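Local coordinates for protein Pgp2 (Campylobacter jejuni subsp. jejuni, PDB 6XJ6) that helps give the cell its helical shape, probably by trimming peptidoglycan as an LD-carboxypeptidase of the YkuD family, with an accessory NTF2-like domain that binds peptidoglycan, at residues P90-Y101 with G113-L123. Numbering follows the deposited sequence.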
loop_
_atom_site.group_PDB
_atom_site.type_symbol
_atom_site.label_atom_id
_atom_site.label_comp_id
_atom_site.label_asym_id
_atom_site.label_seq_id
_atom_site.Cartn_x
_atom_site.Cartn_y
_atom_site.Cartn_z
ATOM N N PRO A 90 -10.007 -9.267 27.030
ATOM C CA PRO A 90 -11.248 -9.688 26.360
ATOM C C PRO A 90 -11.998 -8.553 25.697
ATOM O O PRO A 90 -12.971 -8.814 24.977
ATOM C CB PRO A 90 -12.074 -10.298 27.500
ATOM C CG PRO A 90 -11.603 -9.584 28.712
ATOM C CD PRO A 90 -10.128 -9.353 28.498
ATOM N N TYR A 91 -11.589 -7.306 25.926
ATOM C CA TYR A 91 -12.237 -6.182 25.270
ATOM C C TYR A 91 -12.173 -6.310 23.756
ATOM O O TYR A 91 -13.076 -5.843 23.055
ATOM C CB TYR A 91 -11.575 -4.880 25.715
ATOM C CG TYR A 91 -12.077 -3.676 24.967
ATOM C CD1 TYR A 91 -11.386 -3.181 23.871
ATOM C CD2 TYR A 91 -13.247 -3.038 25.349
ATOM C CE1 TYR A 91 -11.842 -2.084 23.177
ATOM C CE2 TYR A 91 -13.712 -1.938 24.660
ATOM C CZ TYR A 91 -13.005 -1.468 23.574
ATOM O OH TYR A 91 -13.457 -0.373 22.883
ATOM N N TYR A 92 -11.126 -6.943 23.234
ATOM C CA TYR A 92 -10.900 -7.015 21.795
ATOM C C TYR A 92 -11.547 -8.228 21.146
ATOM O O TYR A 92 -11.411 -8.404 19.930
ATOM C CB TYR A 92 -9.399 -7.026 21.500
ATOM C CG TYR A 92 -8.702 -5.773 21.981
ATOM C CD1 TYR A 92 -8.823 -4.581 21.283
ATOM C CD2 TYR A 92 -7.945 -5.777 23.145
ATOM C CE1 TYR A 92 -8.198 -3.428 21.721
ATOM C CE2 TYR A 92 -7.320 -4.638 23.589
ATOM C CZ TYR A 92 -7.446 -3.465 22.874
ATOM O OH TYR A 92 -6.824 -2.324 23.318
ATOM N N GLY A 93 -12.258 -9.050 21.908
ATOM C CA GLY A 93 -12.803 -10.275 21.379
ATOM C C GLY A 93 -11.798 -11.409 21.450
ATOM O O GLY A 93 -10.867 -11.392 22.258
ATOM N N PRO A 94 -11.961 -12.419 20.592
ATOM C CA PRO A 94 -11.124 -13.623 20.723
ATOM C C PRO A 94 -9.690 -13.441 20.257
ATOM O O PRO A 94 -8.803 -14.161 20.731
ATOM C CB PRO A 94 -11.868 -14.659 19.871
ATOM C CG PRO A 94 -12.589 -13.842 18.848
ATOM C CD PRO A 94 -12.976 -12.561 19.536
ATOM N N PHE A 95 -9.437 -12.512 19.340
ATOM C CA PHE A 95 -8.100 -12.299 18.801
ATOM C C PHE A 95 -8.134 -11.105 17.860
ATOM O O PHE A 95 -9.199 -10.518 17.643
ATOM C CB PHE A 95 -7.565 -13.549 18.083
ATOM C CG PHE A 95 -8.562 -14.225 17.174
ATOM C CD1 PHE A 95 -9.175 -15.406 17.557
ATOM C CD2 PHE A 95 -8.868 -13.694 15.931
ATOM C CE1 PHE A 95 -10.086 -16.040 16.727
ATOM C CE2 PHE A 95 -9.775 -14.328 15.089
ATOM C CZ PHE A 95 -10.383 -15.505 15.488
ATOM N N ALA A 96 -6.983 -10.744 17.295
ATOM C CA ALA A 96 -6.854 -9.510 16.535
ATOM C C ALA A 96 -5.798 -9.684 15.456
ATOM O O ALA A 96 -5.025 -10.647 15.453
ATOM C CB ALA A 96 -6.481 -8.334 17.447
ATOM N N PHE A 97 -5.769 -8.714 14.545
ATOM C CA PHE A 97 -4.819 -8.665 13.442
ATOM C C PHE A 97 -4.382 -7.216 13.301
ATOM O O PHE A 97 -5.226 -6.319 13.218
ATOM C CB PHE A 97 -5.471 -9.107 12.125
ATOM C CG PHE A 97 -6.150 -10.448 12.190
ATOM C CD1 PHE A 97 -7.403 -10.575 12.775
ATOM C CD2 PHE A 97 -5.546 -11.578 11.653
ATOM C CE1 PHE A 97 -8.037 -11.800 12.837
ATOM C CE2 PHE A 97 -6.178 -12.813 11.709
ATOM C CZ PHE A 97 -7.427 -12.922 12.306
ATOM N N ALA A 98 -3.080 -6.973 13.266
ATOM C CA ALA A 98 -2.591 -5.601 13.248
ATOM C C ALA A 98 -2.346 -5.141 11.819
ATOM O O ALA A 98 -1.717 -5.857 11.033
ATOM C CB ALA A 98 -1.304 -5.470 14.065
ATOM N N THR A 99 -2.850 -3.952 11.481
ATOM C CA THR A 99 -2.467 -3.320 10.228
ATOM C C THR A 99 -1.178 -2.540 10.438
ATOM O O THR A 99 -0.770 -2.256 11.567
ATOM C CB THR A 99 -3.536 -2.356 9.693
ATOM O OG1 THR A 99 -3.446 -1.093 10.375
ATOM C CG2 THR A 99 -4.949 -2.922 9.817
ATOM N N THR A 100 -0.541 -2.169 9.325
ATOM C CA THR A 100 0.754 -1.504 9.359
ATOM C C THR A 100 0.666 0.019 9.468
ATOM O O THR A 100 1.659 0.701 9.194
ATOM C CB THR A 100 1.573 -1.889 8.132
ATOM O OG1 THR A 100 0.775 -1.689 6.962
ATOM C CG2 THR A 100 1.995 -3.344 8.222
ATOM N N TYR A 101 -0.474 0.572 9.870
ATOM C CA TYR A 101 -0.529 2.013 10.091
ATOM C C TYR A 101 0.435 2.400 11.215
ATOM O O TYR A 101 0.415 1.774 12.287
ATOM C CB TYR A 101 -1.929 2.516 10.451
ATOM C CG TYR A 101 -1.899 4.011 10.697
ATOM C CD1 TYR A 101 -2.092 4.914 9.662
ATOM C CD2 TYR A 101 -1.609 4.517 11.953
ATOM C CE1 TYR A 101 -2.018 6.277 9.872
ATOM C CE2 TYR A 101 -1.530 5.879 12.169
ATOM C CZ TYR A 101 -1.744 6.752 11.125
ATOM O OH TYR A 101 -1.667 8.110 11.322
ATOM N N GLY A 113 0.392 7.945 15.528
ATOM C CA GLY A 113 -0.579 6.968 15.958
ATOM C C GLY A 113 -0.137 5.561 15.608
ATOM O O GLY A 113 0.988 5.309 15.162
ATOM N N GLY A 114 -1.067 4.639 15.800
ATOM C CA GLY A 114 -0.770 3.230 15.677
ATOM C C GLY A 114 -1.899 2.429 16.284
ATOM O O GLY A 114 -2.973 2.959 16.566
ATOM N N GLY A 115 -1.635 1.143 16.479
ATOM C CA GLY A 115 -2.634 0.282 17.088
ATOM C C GLY A 115 -3.913 0.196 16.288
ATOM O O GLY A 115 -5.006 0.106 16.870
ATOM N N ILE A 116 -3.808 0.215 14.962
ATOM C CA ILE A 116 -4.960 0.077 14.084
ATOM C C ILE A 116 -5.058 -1.395 13.715
ATOM O O ILE A 116 -4.270 -1.907 12.910
ATOM C CB ILE A 116 -4.841 0.968 12.840
ATOM C CG1 ILE A 116 -4.698 2.441 13.241
ATOM C CG2 ILE A 116 -6.033 0.758 11.924
ATOM C CD1 ILE A 116 -5.840 2.991 14.092
ATOM N N TRP A 117 -6.022 -2.074 14.325
ATOM C CA TRP A 117 -6.194 -3.509 14.215
ATOM C C TRP A 117 -7.579 -3.816 13.672
ATOM O O TRP A 117 -8.483 -2.977 13.696
ATOM C CB TRP A 117 -6.121 -4.175 15.598
ATOM C CG TRP A 117 -4.871 -3.924 16.378
ATOM C CD1 TRP A 117 -3.697 -3.408 15.920
ATOM C CD2 TRP A 117 -4.670 -4.215 17.763
ATOM N NE1 TRP A 117 -2.776 -3.342 16.946
ATOM C CE2 TRP A 117 -3.352 -3.840 18.086
ATOM C CE3 TRP A 117 -5.484 -4.750 18.766
ATOM C CZ2 TRP A 117 -2.834 -3.972 19.371
ATOM C CZ3 TRP A 117 -4.966 -4.888 20.037
ATOM C CH2 TRP A 117 -3.653 -4.506 20.328
ATOM N N ILE A 118 -7.724 -5.042 13.179
ATOM C CA ILE A 118 -9.019 -5.674 12.985
ATOM C C ILE A 118 -9.206 -6.634 14.149
ATOM O O ILE A 118 -8.323 -7.455 14.431
ATOM C CB ILE A 118 -9.069 -6.421 11.642
ATOM C CG1 ILE A 118 -8.903 -5.435 10.479
ATOM C CG2 ILE A 118 -10.371 -7.229 11.514
ATOM C CD1 ILE A 118 -8.769 -6.105 9.100
ATOM N N HIS A 119 -10.332 -6.525 14.844
ATOM C CA HIS A 119 -10.562 -7.364 16.012
ATOM C C HIS A 119 -12.064 -7.555 16.185
ATOM O O HIS A 119 -12.854 -7.268 15.279
ATOM C CB HIS A 119 -9.842 -6.795 17.247
ATOM C CG HIS A 119 -10.279 -5.418 17.642
ATOM N ND1 HIS A 119 -11.560 -5.129 18.057
ATOM C CD2 HIS A 119 -9.591 -4.253 17.703
ATOM C CE1 HIS A 119 -11.643 -3.842 18.356
ATOM N NE2 HIS A 119 -10.462 -3.288 18.152
ATOM N N GLY A 120 -12.457 -8.069 17.351
ATOM C CA GLY A 120 -13.830 -8.373 17.642
ATOM C C GLY A 120 -14.435 -7.443 18.671
ATOM O O GLY A 120 -13.976 -6.310 18.883
ATOM N N TYR A 121 -15.481 -7.933 19.327
ATOM C CA TYR A 121 -16.255 -7.187 20.300
ATOM C C TYR A 121 -15.934 -7.659 21.709
ATOM O O TYR A 121 -15.545 -8.816 21.908
ATOM C CB TYR A 121 -17.750 -7.410 20.053
ATOM C CG TYR A 121 -18.322 -6.624 18.897
ATOM C CD1 TYR A 121 -19.257 -5.624 19.112
ATOM C CD2 TYR A 121 -17.940 -6.889 17.591
ATOM C CE1 TYR A 121 -19.798 -4.910 18.064
ATOM C CE2 TYR A 121 -18.467 -6.171 16.537
ATOM C CZ TYR A 121 -19.399 -5.184 16.780
ATOM O OH TYR A 121 -19.937 -4.472 15.735
ATOM N N PRO A 122 -16.098 -6.792 22.709
ATOM C CA PRO A 122 -15.898 -7.215 24.097
ATOM C C PRO A 122 -16.692 -8.472 24.411
ATOM O O PRO A 122 -17.890 -8.567 24.123
ATOM C CB PRO A 122 -16.408 -6.016 24.899
ATOM C CG PRO A 122 -16.170 -4.853 24.010
ATOM C CD PRO A 122 -16.430 -5.358 22.619
ATOM N N LEU A 123 -16.005 -9.453 24.996
ATOM C CA LEU A 123 -16.649 -10.718 25.320
ATOM C C LEU A 123 -17.753 -10.552 26.357
ATOM O O LEU A 123 -18.617 -11.428 26.468
ATOM C CB LEU A 123 -15.607 -11.717 25.821
ATOM C CG LEU A 123 -14.467 -12.051 24.855
ATOM C CD1 LEU A 123 -13.488 -12.995 25.521
ATOM C CD2 LEU A 123 -14.980 -12.661 23.567
HETATM O O HOH W 1 -13.547 -4.247 20.855
HETATM O O HOH W 2 -1.427 -0.000 13.225
#
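F97 and I118 form the hydrogen-bonded pair of a short antiparallel strand pairing: F97 N gives to I118 O and I118 N to F97 O, both at 2.8 Å. Beyond the non-hydrogen-bonded pair A98–W117, I116 O is gripped twice by T99, through its backbone N at 2.9 Å and its OG1 at 2.8 Å; chi1 of 80° sets that hydroxyl between the backbone N and carbonyl carbon, close enough to reach I116 O. At the other end G120 N bonds to Y92 O, and L123 N reaches P90 O (3.1 Å) from the face of that carbonyl opposite G93 N. G93 and G120 bring their chains close, and the backbone angles of G93 by themselves call for glycine. Water joins the segments too, one molecule giving hydrogens to Y91 O and G120 O.

Aromatic packing centres on Y92. W117 puts CZ3 over the middle of one Y92 face, 3.9 Å from Y92 CE1, edge-to-face with planes at 53°. Y92 in turn directs its own edge, CD1, at a face of H119, the planes 76° apart. H119 is also held by ND1 to G120 O (2.8 Å), a bond lying in the ring plane that should fix the ring's rotation.

Apolar contacts finish each end: P90 CB on L123 CD1, and Y101 CB against I116 CG1 at 3.9 Å.

Within the YkuD-family catalytic domain, strand 117-119 runs between 97-98 and parallel strand 137-138, placing H119, the predicted proton donor/acceptor, beside C136, the predicted nucleophile. F97, on the face opposite A98 and W117, packs against F147 and V151 of helix 141-151.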